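Local coordinates for protein phospholipase C-beta (PLC-beta) (Sepia officinalis, PDB 3QR0) that belongs to the phospholipase C-beta family, multidomain proteins that combine PH, EF-hand, TIM-barrel and C2 modules, and carries a bound calcium ion, at residues 149-154 against 305-310; 228-233 against 655-660; 245-250 against 275-280. All coordinates share one frame; numbering follows the deposited sequence.

Interaction 1 (149-154 against 305-310)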
ATOM      1  N   LYS A 149       6.339   0.801  11.311  1.00 24.52           N
ATOM      2  CA  LYS A 149       7.328   0.915  12.376  1.00 25.15           C
ATOM      3  C   LYS A 149       8.762   0.851  11.843  1.00 24.81           C
ATOM      4  O   LYS A 149       9.036   0.240  10.803  1.00 24.56           O
ATOM      5  CB  LYS A 149       7.091  -0.114  13.490  1.00 25.44           C
ATOM      6  CG  LYS A 149       7.261  -1.558  13.105  1.00 26.83           C
ATOM      7  CD  LYS A 149       6.681  -2.458  14.197  1.00 27.90           C
ATOM      8  CE  LYS A 149       6.512  -3.882  13.733  1.00 28.58           C
ATOM      9  NZ  LYS A 149       5.640  -3.985  12.529  1.00 29.99           N
ATOM     10  N   ASN A 150       9.664   1.512  12.565  1.00 24.61           N
ATOM     11  CA  ASN A 150      11.065   1.597  12.177  1.00 24.69           C
ATOM     12  C   ASN A 150      11.754   0.290  12.575  1.00 24.76           C
ATOM     13  O   ASN A 150      11.119  -0.592  13.157  1.00 24.49           O
ATOM     14  CB  ASN A 150      11.718   2.825  12.844  1.00 24.83           C
ATOM     15  CG  ASN A 150      12.965   3.314  12.110  1.00 25.61           C
ATOM     16  OD1 ASN A 150      13.413   2.698  11.144  1.00 26.00           O
ATOM     17  ND2 ASN A 150      13.535   4.424  12.581  1.00 25.48           N
ATOM     18  N   GLN A 151      13.040   0.163  12.268  1.00 25.05           N
ATOM     19  CA  GLN A 151      13.757  -1.094  12.491  1.00 25.39           C
ATOM     20  C   GLN A 151      13.798  -1.559  13.951  1.00 25.43           C
ATOM     21  O   GLN A 151      13.718  -2.765  14.203  1.00 25.36           O
ATOM     22  CB  GLN A 151      15.177  -1.015  11.933  1.00 26.11           C
ATOM     23  CG  GLN A 151      15.826  -2.376  11.752  1.00 27.83           C
ATOM     24  CD  GLN A 151      17.216  -2.278  11.169  1.00 30.55           C
ATOM     25  OE1 GLN A 151      18.203  -2.643  11.817  1.00 34.19           O
ATOM     26  NE2 GLN A 151      17.309  -1.773   9.942  1.00 30.03           N
ATOM     27  N   LEU A 152      13.920  -0.630  14.903  1.00 25.18           N
ATOM     28  CA  LEU A 152      13.884  -0.991  16.332  1.00 25.37           C
ATOM     29  C   LEU A 152      12.545  -1.628  16.710  1.00 25.20           C
ATOM     30  O   LEU A 152      12.500  -2.574  17.496  1.00 25.48           O
ATOM     31  CB  LEU A 152      14.147   0.221  17.232  1.00 25.48           C
ATOM     32  CG  LEU A 152      14.317  -0.076  18.728  1.00 26.25           C
ATOM     33  CD1 LEU A 152      15.605  -0.854  18.986  1.00 26.54           C
ATOM     34  CD2 LEU A 152      14.306   1.219  19.544  1.00 25.78           C
ATOM     35  N   GLY A 153      11.457  -1.102  16.153  1.00 24.65           N
ATOM     36  CA  GLY A 153      10.139  -1.711  16.314  1.00 24.37           C
ATOM     37  C   GLY A 153      10.065  -3.121  15.753  1.00 24.22           C
ATOM     38  O   GLY A 153       9.399  -3.988  16.330  1.00 24.25           O
ATOM     39  N   GLU A 154      10.737  -3.361  14.628  1.00 24.11           N
ATOM     40  CA  GLU A 154      10.790  -4.703  14.048  1.00 24.40           C
ATOM     41  C   GLU A 154      11.660  -5.640  14.878  1.00 24.47           C
ATOM     42  O   GLU A 154      11.412  -6.845  14.921  1.00 24.24           O
ATOM     43  CB  GLU A 154      11.287  -4.672  12.601  1.00 24.65           C
ATOM     44  CG  GLU A 154      10.278  -4.101  11.609  1.00 26.17           C
ATOM     45  CD  GLU A 154       9.053  -5.000  11.388  1.00 29.09           C
ATOM     46  OE1 GLU A 154       9.034  -6.165  11.847  1.00 31.31           O
ATOM     47  OE2 GLU A 154       8.094  -4.522  10.751  1.00 31.82           O
ATOM     48  N   PHE A 305      18.753   5.677  18.429  1.00 24.52           N
ATOM     49  CA  PHE A 305      17.897   6.753  17.921  1.00 23.85           C
ATOM     50  C   PHE A 305      17.547   6.554  16.451  1.00 23.26           C
ATOM     51  O   PHE A 305      16.389   6.682  16.053  1.00 22.40           O
ATOM     52  CB  PHE A 305      18.553   8.130  18.056  1.00 24.26           C
ATOM     53  CG  PHE A 305      17.922   9.170  17.163  1.00 23.37           C
ATOM     54  CD1 PHE A 305      16.686   9.708  17.480  1.00 22.99           C
ATOM     55  CD2 PHE A 305      18.535   9.564  15.981  1.00 23.36           C
ATOM     56  CE1 PHE A 305      16.084  10.640  16.655  1.00 22.69           C
ATOM     57  CE2 PHE A 305      17.938  10.499  15.151  1.00 22.00           C
ATOM     58  CZ  PHE A 305      16.715  11.034  15.485  1.00 22.25           C
ATOM     59  N   LEU A 306      18.565   6.267  15.645  1.00 23.73           N
ATOM     60  CA  LEU A 306      18.396   6.191  14.196  1.00 23.49           C
ATOM     61  C   LEU A 306      17.399   5.116  13.802  1.00 23.19           C
ATOM     62  O   LEU A 306      16.748   5.229  12.763  1.00 22.89           O
ATOM     63  CB  LEU A 306      19.731   5.945  13.501  1.00 23.71           C
ATOM     64  CG  LEU A 306      20.739   7.100  13.498  1.00 24.46           C
ATOM     65  CD1 LEU A 306      22.090   6.588  13.010  1.00 24.47           C
ATOM     66  CD2 LEU A 306      20.248   8.258  12.641  1.00 23.95           C
ATOM     67  N   MET A 307      17.271   4.097  14.652  1.00 23.77           N
ATOM     68  CA  MET A 307      16.373   2.974  14.418  1.00 23.89           C
ATOM     69  C   MET A 307      15.023   3.117  15.110  1.00 23.79           C
ATOM     70  O   MET A 307      14.142   2.315  14.855  1.00 23.44           O
ATOM     71  CB  MET A 307      17.007   1.683  14.943  1.00 24.46           C
ATOM     72  CG  MET A 307      18.259   1.234  14.223  1.00 25.53           C
ATOM     73  SD  MET A 307      19.109  -0.044  15.169  1.00 28.74           S
ATOM     74  CE  MET A 307      17.917  -1.385  15.116  1.00 28.47           C
ATOM     75  N   CYS A 308      14.869   4.096  16.002  1.00 24.21           N
ATOM     76  CA  CYS A 308      13.661   4.186  16.834  1.00 24.29           C
ATOM     77  C   CYS A 308      12.563   5.005  16.168  1.00 23.80           C
ATOM     78  O   CYS A 308      12.772   5.595  15.110  1.00 23.32           O
ATOM     79  CB  CYS A 308      13.988   4.740  18.226  1.00 24.86           C
ATOM     80  SG  CYS A 308      14.138   6.528  18.342  1.00 25.62           S
ATOM     81  N   GLU A 309      11.387   5.032  16.792  1.00 24.29           N
ATOM     82  CA  GLU A 309      10.227   5.737  16.234  1.00 24.24           C
ATOM     83  C   GLU A 309      10.445   7.243  16.059  1.00 24.09           C
ATOM     84  O   GLU A 309       9.870   7.842  15.153  1.00 23.55           O
ATOM     85  CB  GLU A 309       8.969   5.491  17.083  1.00 24.81           C
ATOM     86  CG  GLU A 309       8.376   4.092  16.928  1.00 25.97           C
ATOM     87  CD  GLU A 309       8.199   3.703  15.470  1.00 27.14           C
ATOM     88  OE1 GLU A 309       7.473   4.421  14.739  1.00 28.52           O
ATOM     89  OE2 GLU A 309       8.808   2.691  15.054  1.00 27.54           O
ATOM     90  N   GLU A 310      11.264   7.848  16.917  1.00 24.49           N
ATOM     91  CA  GLU A 310      11.580   9.272  16.803  1.00 25.06           C
ATOM     92  C   GLU A 310      12.175   9.615  15.433  1.00 24.54           C
ATOM     93  O   GLU A 310      11.961  10.723  14.925  1.00 24.76           O
ATOM     94  CB  GLU A 310      12.568   9.694  17.892  1.00 26.03           C
ATOM     95  CG  GLU A 310      12.656  11.200  18.116  1.00 27.46           C
ATOM     96  CD  GLU A 310      11.406  11.776  18.763  1.00 29.60           C
ATOM     97  OE1 GLU A 310      10.827  11.107  19.650  1.00 29.71           O
ATOM     98  OE2 GLU A 310      11.008  12.898  18.383  1.00 29.24           O
TER
HETATM   99  O   HOH W   1      10.983   1.781  16.041  1.00 26.60           O
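Asn150 joins the two segments through both backbone and side chain. Its N-H points almost straight (175°) at Glu309 OE2, 2.9 Å from Asn150 N, and uses the syn lone pair of that oxygen. CG lies anti to the backbone N (chi1 -157°), which carries the carboxamide across the chain turn at 306-308. There ND2 donates to Cys308 O at 2.9 Å, close to the amide plane, and adds a weak bond to Leu306 O, an oxygen that His747 and Asn311 also bind. OD1 takes the N-H of Gln151 from above its plane. Leu152 N reaches Met307 O at 3.0 Å. A water bound to Gly153 N donates to Glu309 OE2 at 2.6 Å, so two donors grip this oxygen, whose negative charge would probably be eased by the helix start. Glu309 OE1 is held by Asn312.

Leu152 CB lies 3.9 Å from Met307 CB, and Leu152 CD2 rests on Cys308 CB at 3.8 Å. Met307, bent at its last torsion, swings CE obliquely towards Gln151 OE1, which Tyr222 binds. Leu152 and Met307 also meet Phe219 of helix 215-225. The result is a helix-end junction: Leu152 N, Asn150 N and the Asn150 carboxamide tie the start of helix 151-165 to Glu309 and the turn leaving helix 299-307, consistent with the ends of the EF-hand region being brought together.

Interaction 2 (228-233 against 655-660)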
ATOM      1  N   ARG A 228      27.658  -2.593  11.850  1.00 36.38           N
ATOM      2  CA  ARG A 228      27.177  -1.344  11.281  1.00 35.28           C
ATOM      3  C   ARG A 228      28.363  -0.370  11.189  1.00 35.75           C
ATOM      4  O   ARG A 228      28.410   0.650  11.881  1.00 35.50           O
ATOM      5  CB  ARG A 228      26.038  -0.786  12.137  1.00 34.51           C
ATOM      6  CG  ARG A 228      24.841  -1.745  12.298  1.00 33.36           C
ATOM      7  CD  ARG A 228      24.137  -2.028  10.971  1.00 31.63           C
ATOM      8  NE  ARG A 228      23.768  -0.784  10.299  1.00 29.94           N
ATOM      9  CZ  ARG A 228      22.642  -0.105  10.500  1.00 28.86           C
ATOM     10  NH1 ARG A 228      21.709  -0.545  11.343  1.00 28.22           N
ATOM     11  NH2 ARG A 228      22.446   1.029   9.838  1.00 28.24           N
ATOM     12  N   SER A 229      29.305  -0.710  10.309  1.00 35.86           N
ATOM     13  CA  SER A 229      30.577   0.005  10.142  1.00 36.61           C
ATOM     14  C   SER A 229      30.420   1.495   9.905  1.00 36.02           C
ATOM     15  O   SER A 229      31.271   2.282  10.321  1.00 36.84           O
ATOM     16  CB  SER A 229      31.350  -0.576   8.953  1.00 36.95           C
ATOM     17  OG  SER A 229      31.682  -1.930   9.176  1.00 38.10           O
ATOM     18  N   GLU A 230      29.346   1.860   9.208  1.00 34.71           N
ATOM     19  CA  GLU A 230      29.068   3.245   8.849  1.00 34.19           C
ATOM     20  C   GLU A 230      28.886   4.182  10.046  1.00 34.15           C
ATOM     21  O   GLU A 230      29.085   5.390   9.922  1.00 33.98           O
ATOM     22  CB  GLU A 230      27.817   3.322   7.958  1.00 33.34           C
ATOM     23  CG  GLU A 230      26.482   2.899   8.630  1.00 32.47           C
ATOM     24  CD  GLU A 230      26.155   1.419   8.473  1.00 32.46           C
ATOM     25  OE1 GLU A 230      27.093   0.604   8.350  1.00 32.65           O
ATOM     26  OE2 GLU A 230      24.951   1.068   8.477  1.00 31.41           O
ATOM     27  N   ILE A 231      28.491   3.632  11.192  1.00 33.99           N
ATOM     28  CA  ILE A 231      28.101   4.452  12.335  1.00 34.10           C
ATOM     29  C   ILE A 231      29.294   5.214  12.919  1.00 34.65           C
ATOM     30  O   ILE A 231      29.127   6.324  13.408  1.00 34.45           O
ATOM     31  CB  ILE A 231      27.392   3.613  13.435  1.00 33.92           C
ATOM     32  CG1 ILE A 231      26.107   2.980  12.887  1.00 33.72           C
ATOM     33  CG2 ILE A 231      27.047   4.471  14.636  1.00 34.33           C
ATOM     34  CD1 ILE A 231      25.052   3.986  12.424  1.00 33.61           C
ATOM     35  N   GLU A 232      30.489   4.625  12.838  1.00 35.22           N
ATOM     36  CA  GLU A 232      31.706   5.263  13.342  1.00 36.17           C
ATOM     37  C   GLU A 232      31.976   6.600  12.645  1.00 35.56           C
ATOM     38  O   GLU A 232      32.143   7.629  13.302  1.00 35.40           O
ATOM     39  CB  GLU A 232      32.914   4.327  13.174  1.00 37.45           C
ATOM     40  CG  GLU A 232      34.219   4.838  13.788  1.00 40.31           C
ATOM     41  CD  GLU A 232      34.150   4.982  15.300  1.00 43.82           C
ATOM     42  OE1 GLU A 232      33.738   4.011  15.980  1.00 46.56           O
ATOM     43  OE2 GLU A 232      34.516   6.064  15.812  1.00 46.55           O
ATOM     44  N   GLY A 233      32.023   6.574  11.317  1.00 34.75           N
ATOM     45  CA  GLY A 233      32.205   7.789  10.530  1.00 34.33           C
ATOM     46  C   GLY A 233      31.086   8.797  10.743  1.00 33.32           C
ATOM     47  O   GLY A 233      31.334   9.998  10.821  1.00 33.30           O
ATOM     48  N   LYS A 655      21.833   8.728  -0.880  1.00 27.01           N
ATOM     49  CA  LYS A 655      23.025   7.911  -0.716  1.00 27.32           C
ATOM     50  C   LYS A 655      22.627   6.594  -0.061  1.00 26.62           C
ATOM     51  O   LYS A 655      22.150   6.587   1.074  1.00 26.36           O
ATOM     52  CB  LYS A 655      24.051   8.644   0.151  1.00 27.89           C
ATOM     53  CG  LYS A 655      25.370   7.908   0.309  1.00 29.25           C
ATOM     54  CD  LYS A 655      26.287   8.611   1.297  1.00 31.03           C
ATOM     55  CE  LYS A 655      27.576   7.827   1.508  1.00 32.84           C
ATOM     56  NZ  LYS A 655      28.293   7.560   0.224  1.00 34.08           N
ATOM     57  N   ILE A 656      22.810   5.488  -0.781  1.00 26.28           N
ATOM     58  CA  ILE A 656      22.553   4.154  -0.243  1.00 25.65           C
ATOM     59  C   ILE A 656      23.794   3.685   0.510  1.00 26.21           C
ATOM     60  O   ILE A 656      24.852   3.482  -0.090  1.00 27.17           O
ATOM     61  CB  ILE A 656      22.201   3.139  -1.361  1.00 25.49           C
ATOM     62  CG1 ILE A 656      20.979   3.606  -2.159  1.00 24.56           C
ATOM     63  CG2 ILE A 656      21.945   1.738  -0.774  1.00 24.63           C
ATOM     64  CD1 ILE A 656      19.703   3.757  -1.332  1.00 23.78           C
ATOM     65  N   ILE A 657      23.662   3.515   1.822  1.00 25.86           N
ATOM     66  CA  ILE A 657      24.808   3.222   2.683  1.00 26.27           C
ATOM     67  C   ILE A 657      24.920   1.729   2.967  1.00 26.12           C
ATOM     68  O   ILE A 657      25.961   1.118   2.711  1.00 26.64           O
ATOM     69  CB  ILE A 657      24.717   4.013   4.009  1.00 26.48           C
ATOM     70  CG1 ILE A 657      24.782   5.520   3.727  1.00 26.99           C
ATOM     71  CG2 ILE A 657      25.846   3.634   4.949  1.00 27.15           C
ATOM     72  CD1 ILE A 657      24.408   6.373   4.916  1.00 26.61           C
ATOM     73  N   SER A 658      23.845   1.142   3.483  1.00 25.32           N
ATOM     74  CA  SER A 658      23.853  -0.265   3.852  1.00 25.50           C
ATOM     75  C   SER A 658      22.442  -0.841   3.880  1.00 24.52           C
ATOM     76  O   SER A 658      21.467  -0.129   3.659  1.00 23.51           O
ATOM     77  CB  SER A 658      24.511  -0.438   5.222  1.00 26.01           C
ATOM     78  OG  SER A 658      23.728   0.158   6.242  1.00 25.97           O
ATOM     79  N   ALA A 659      22.352  -2.141   4.134  1.00 24.62           N
ATOM     80  CA  ALA A 659      21.070  -2.807   4.338  1.00 24.40           C
ATOM     81  C   ALA A 659      21.198  -3.843   5.439  1.00 24.86           C
ATOM     82  O   ALA A 659      22.293  -4.320   5.721  1.00 25.57           O
ATOM     83  CB  ALA A 659      20.582  -3.455   3.050  1.00 23.82           C
ATOM     84  N   GLN A 660      20.072  -4.165   6.071  1.00 25.05           N
ATOM     85  CA  GLN A 660      20.032  -5.140   7.150  1.00 25.65           C
ATOM     86  C   GLN A 660      18.973  -6.199   6.884  1.00 25.74           C
ATOM     87  O   GLN A 660      17.872  -5.884   6.434  1.00 24.91           O
ATOM     88  CB  GLN A 660      19.728  -4.462   8.487  1.00 25.77           C
ATOM     89  CG  GLN A 660      20.751  -3.401   8.904  1.00 26.53           C
ATOM     90  CD  GLN A 660      20.537  -2.072   8.216  1.00 26.51           C
ATOM     91  OE1 GLN A 660      19.416  -1.553   8.173  1.00 27.83           O
ATOM     92  NE2 GLN A 660      21.612  -1.507   7.665  1.00 27.15           N
TER
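Two folded side chains of segment 228-233 bring one carboxylate oxygen to the strand. Glu230 takes the crowded first torsion, CG between the backbone N and the carbonyl carbon (chi1 65°), and bends again at chi2. Arg228 keeps CG beside its backbone N and bends at chi2 and chi3, so that its guanidinium curls back onto Glu230, two residues on. It grips Glu230 OE2 side-on, NE and NH2 each 2.9 Å from that single atom and both in the guanidinium plane. Ser658, likewise in the crowded rotamer (chi1 67°), supplies a third donor, its OG 2.7 Å from Glu230 OE2. Three donors on one oxygen probably keep the carboxylate ionised.

Gln660 stacks on the arginine half of this pair. Bent at chi2, it lays its amide over one guanidinium face, NE2 3.3 Å from Arg228 CZ and the two planes 16° apart; with donor facing donors, this is stacking. Gln660 OE1 turns to Gln151 NE2, while Arg228 NH1 and NH2 reach Tyr222 and His747. Ile657 adds carbon contact, its CG2 3.6 Å from Glu230 CB.

Ile657 and Ser658 form a classic beta bulge opposite Phe764, whose ring makes a cation-pi contact with Arg228. Strand 650-660 of the C2 sheet thus meets segment 228-233, which leads into helix 230-238, with helix 299-307 against Arg228 and Ile231.

Interaction 3 (245-250 against 275-280)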
ATOM      1  N   ILE A 245      28.351  13.047  21.417  1.00 32.70           N
ATOM      2  CA  ILE A 245      27.433  14.019  20.835  1.00 31.73           C
ATOM      3  C   ILE A 245      26.737  14.731  21.991  1.00 31.72           C
ATOM      4  O   ILE A 245      26.018  14.099  22.765  1.00 31.38           O
ATOM      5  CB  ILE A 245      26.382  13.344  19.923  1.00 30.85           C
ATOM      6  CG1 ILE A 245      27.057  12.663  18.725  1.00 30.84           C
ATOM      7  CG2 ILE A 245      25.359  14.357  19.421  1.00 29.65           C
ATOM      8  CD1 ILE A 245      26.107  11.826  17.875  1.00 29.78           C
ATOM      9  N   THR A 246      26.978  16.036  22.119  1.00 31.74           N
ATOM     10  CA  THR A 246      26.355  16.839  23.173  1.00 31.76           C
ATOM     11  C   THR A 246      24.895  17.156  22.827  1.00 30.79           C
ATOM     12  O   THR A 246      24.470  16.987  21.684  1.00 29.90           O
ATOM     13  CB  THR A 246      27.113  18.161  23.407  1.00 32.48           C
ATOM     14  OG1 THR A 246      27.015  18.991  22.241  1.00 32.15           O
ATOM     15  CG2 THR A 246      28.591  17.899  23.727  1.00 33.62           C
ATOM     16  N   THR A 247      24.141  17.615  23.824  1.00 30.71           N
ATOM     17  CA  THR A 247      22.748  18.035  23.636  1.00 30.17           C
ATOM     18  C   THR A 247      22.590  19.032  22.489  1.00 29.77           C
ATOM     19  O   THR A 247      21.697  18.889  21.655  1.00 29.40           O
ATOM     20  CB  THR A 247      22.183  18.674  24.920  1.00 30.68           C
ATOM     21  OG1 THR A 247      22.187  17.705  25.973  1.00 30.89           O
ATOM     22  CG2 THR A 247      20.760  19.185  24.701  1.00 29.85           C
ATOM     23  N   VAL A 248      23.470  20.024  22.443  1.00 30.59           N
ATOM     24  CA  VAL A 248      23.417  21.066  21.418  1.00 30.51           C
ATOM     25  C   VAL A 248      23.757  20.503  20.034  1.00 29.92           C
ATOM     26  O   VAL A 248      23.104  20.846  19.047  1.00 29.21           O
ATOM     27  CB  VAL A 248      24.340  22.243  21.776  1.00 31.35           C
ATOM     28  CG1 VAL A 248      24.393  23.257  20.646  1.00 31.72           C
ATOM     29  CG2 VAL A 248      23.848  22.909  23.053  1.00 32.30           C
ATOM     30  N   MET A 249      24.754  19.622  19.970  1.00 30.03           N
ATOM     31  CA  MET A 249      25.099  18.944  18.717  1.00 29.75           C
ATOM     32  C   MET A 249      23.950  18.076  18.210  1.00 28.54           C
ATOM     33  O   MET A 249      23.699  18.014  17.009  1.00 28.01           O
ATOM     34  CB  MET A 249      26.346  18.075  18.886  1.00 30.48           C
ATOM     35  CG  MET A 249      27.639  18.845  19.027  1.00 32.60           C
ATOM     36  SD  MET A 249      28.991  17.734  19.487  1.00 36.21           S
ATOM     37  CE  MET A 249      30.243  18.935  19.922  1.00 36.08           C
ATOM     38  N   PHE A 250      23.261  17.397  19.124  1.00 27.97           N
ATOM     39  CA  PHE A 250      22.135  16.553  18.752  1.00 26.85           C
ATOM     40  C   PHE A 250      20.967  17.412  18.259  1.00 26.27           C
ATOM     41  O   PHE A 250      20.333  17.091  17.253  1.00 25.66           O
ATOM     42  CB  PHE A 250      21.721  15.656  19.933  1.00 26.84           C
ATOM     43  CG  PHE A 250      20.760  14.553  19.564  1.00 26.70           C
ATOM     44  CD1 PHE A 250      21.024  13.700  18.495  1.00 26.40           C
ATOM     45  CD2 PHE A 250      19.600  14.350  20.303  1.00 26.83           C
ATOM     46  CE1 PHE A 250      20.138  12.682  18.159  1.00 26.54           C
ATOM     47  CE2 PHE A 250      18.713  13.331  19.978  1.00 26.39           C
ATOM     48  CZ  PHE A 250      18.978  12.498  18.904  1.00 26.56           C
ATOM     49  N   GLN A 275      14.282  19.198  25.404  1.00 33.69           N
ATOM     50  CA  GLN A 275      13.772  17.993  24.747  1.00 33.01           C
ATOM     51  C   GLN A 275      14.897  17.046  24.342  1.00 32.33           C
ATOM     52  O   GLN A 275      14.786  15.835  24.520  1.00 31.63           O
ATOM     53  CB  GLN A 275      12.958  18.347  23.505  1.00 32.91           C
ATOM     54  CG  GLN A 275      11.643  19.056  23.792  1.00 34.78           C
ATOM     55  CD  GLN A 275      11.036  19.689  22.548  1.00 36.89           C
ATOM     56  OE1 GLN A 275      11.597  19.607  21.452  1.00 37.22           O
ATOM     57  NE2 GLN A 275       9.878  20.323  22.713  1.00 38.94           N
ATOM     58  N   CYS A 276      15.974  17.604  23.791  1.00 31.87           N
ATOM     59  CA  CYS A 276      17.111  16.805  23.334  1.00 31.51           C
ATOM     60  C   CYS A 276      17.892  16.169  24.484  1.00 31.80           C
ATOM     61  O   CYS A 276      18.305  15.015  24.385  1.00 31.39           O
ATOM     62  CB  CYS A 276      18.032  17.642  22.446  1.00 31.60           C
ATOM     63  SG  CYS A 276      17.291  17.979  20.840  1.00 31.35           S
ATOM     64  N   GLU A 277      18.083  16.909  25.574  1.00 32.22           N
ATOM     65  CA  GLU A 277      18.673  16.335  26.782  1.00 32.82           C
ATOM     66  C   GLU A 277      17.839  15.148  27.262  1.00 32.03           C
ATOM     67  O   GLU A 277      18.389  14.122  27.660  1.00 32.18           O
ATOM     68  CB  GLU A 277      18.778  17.381  27.895  1.00 33.85           C
ATOM     69  CG  GLU A 277      19.491  16.882  29.146  1.00 35.84           C
ATOM     70  CD  GLU A 277      19.543  17.930  30.238  1.00 38.30           C
ATOM     71  OE1 GLU A 277      20.445  18.788  30.199  1.00 39.40           O
ATOM     72  OE2 GLU A 277      18.682  17.891  31.141  1.00 40.39           O
ATOM     73  N   ALA A 278      16.517  15.294  27.202  1.00 31.09           N
ATOM     74  CA  ALA A 278      15.591  14.252  27.649  1.00 30.56           C
ATOM     75  C   ALA A 278      15.622  13.042  26.721  1.00 29.72           C
ATOM     76  O   ALA A 278      15.625  11.904  27.187  1.00 29.95           O
ATOM     77  CB  ALA A 278      14.174  14.810  27.748  1.00 30.34           C
ATOM     78  N   LEU A 279      15.638  13.282  25.412  1.00 28.81           N
ATOM     79  CA  LEU A 279      15.765  12.191  24.442  1.00 28.14           C
ATOM     80  C   LEU A 279      17.085  11.437  24.612  1.00 28.24           C
ATOM     81  O   LEU A 279      17.116  10.198  24.553  1.00 27.48           O
ATOM     82  CB  LEU A 279      15.658  12.716  23.006  1.00 27.75           C
ATOM     83  CG  LEU A 279      14.280  13.215  22.558  1.00 27.96           C
ATOM     84  CD1 LEU A 279      14.379  13.829  21.168  1.00 29.41           C
ATOM     85  CD2 LEU A 279      13.240  12.110  22.578  1.00 27.33           C
ATOM     86  N   ILE A 280      18.170  12.181  24.812  1.00 28.39           N
ATOM     87  CA  ILE A 280      19.482  11.570  25.029  1.00 28.84           C
ATOM     88  C   ILE A 280      19.437  10.635  26.247  1.00 29.49           C
ATOM     89  O   ILE A 280      19.923   9.505  26.182  1.00 29.41           O
ATOM     90  CB  ILE A 280      20.594  12.636  25.183  1.00 29.34           C
ATOM     91  CG1 ILE A 280      20.880  13.288  23.829  1.00 28.63           C
ATOM     92  CG2 ILE A 280      21.877  12.017  25.744  1.00 29.55           C
ATOM     93  CD1 ILE A 280      21.774  14.505  23.899  1.00 28.44           C
TER
HETATM   94  O   HOH W   2      22.175  18.924  28.354  1.00 40.24           O
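The Phe250 ring is turned to helix 273-288, with Leu279 CB at its edge, near its plane, 4.3 Å from Phe250 CE2. Ile280 and Cys276 approach obliquely, the former with CG1 3.9 Å from Phe250 CD2. The sulfur of Cys276 adds an oblique sulfur-aromatic contact, SG lying 5.4 Å from the Phe250 ring centroid and 55° off the normal. The ring is brought there by a first torsion that sets CG anti to the backbone N (chi1 -168°), directing it across to the other helix, and it also packs edge-to-face with the ring of Phe305. The side chains of Phe250 and Ile280 run antiparallel, side by side, so Ile280 continues beyond the ring towards the beginning of helix 247-257.

At that beginning Thr247 takes over. Ile280 CD1 comes within 3.7 Å of Thr247 CA, crossing the threonine side chain obliquely. The methyl of Thr247 lies anti to its backbone N and meets the helix backbone, CG2 3.6 Å from Glu277 N and also against Cys276 CB. Thr247 and Glu277 are the pair whose CA atoms come nearest. At the outer side of the contact a water joins them, bound to Thr247 OG1 at 2.7 Å and donating to Glu277 OE1 at 2.5 Å; the glutamate reaches it with an extended chain. Thr246 is the N-cap of the helix, its OG1 accepting from Met249 N at 3.3 Å.

Helix 247-257 follows the short, weakly bonded strand 245-246, which pairs with 296-297 ahead of helix 299-307. Such a short two-stranded link between helix-loop-helix units is characteristic of paired EF-hands, and Leu297 of strand 296-297 touches Ile245, Phe250 and Ile280.

How the interactions relate
Interaction 1 touches both of the others, its centre about 16 Å from that of interaction 2 and about 18 Å from that of interaction 3. Towards interaction 2 the link is polar and apolar: Gln151 NE2 and Gln660 OE1 are 2.8 Å apart, a probable hydrogen bond, and Leu306 CD1 packs 4.0 Å from Ile231 CD1. Tyr222 and His747 each serve both contacts. Towards interaction 3 the link is mainly packing: Phe305 CD1 lies 3.9 Å from Phe250 CZ, with Glu310 against Leu279. Interactions 2 and 3 do not touch, their nearest atoms being about 8 Å apart. The calcium ligands, Asn339, Glu368, Asp370 and Glu417, belong to none of these segments.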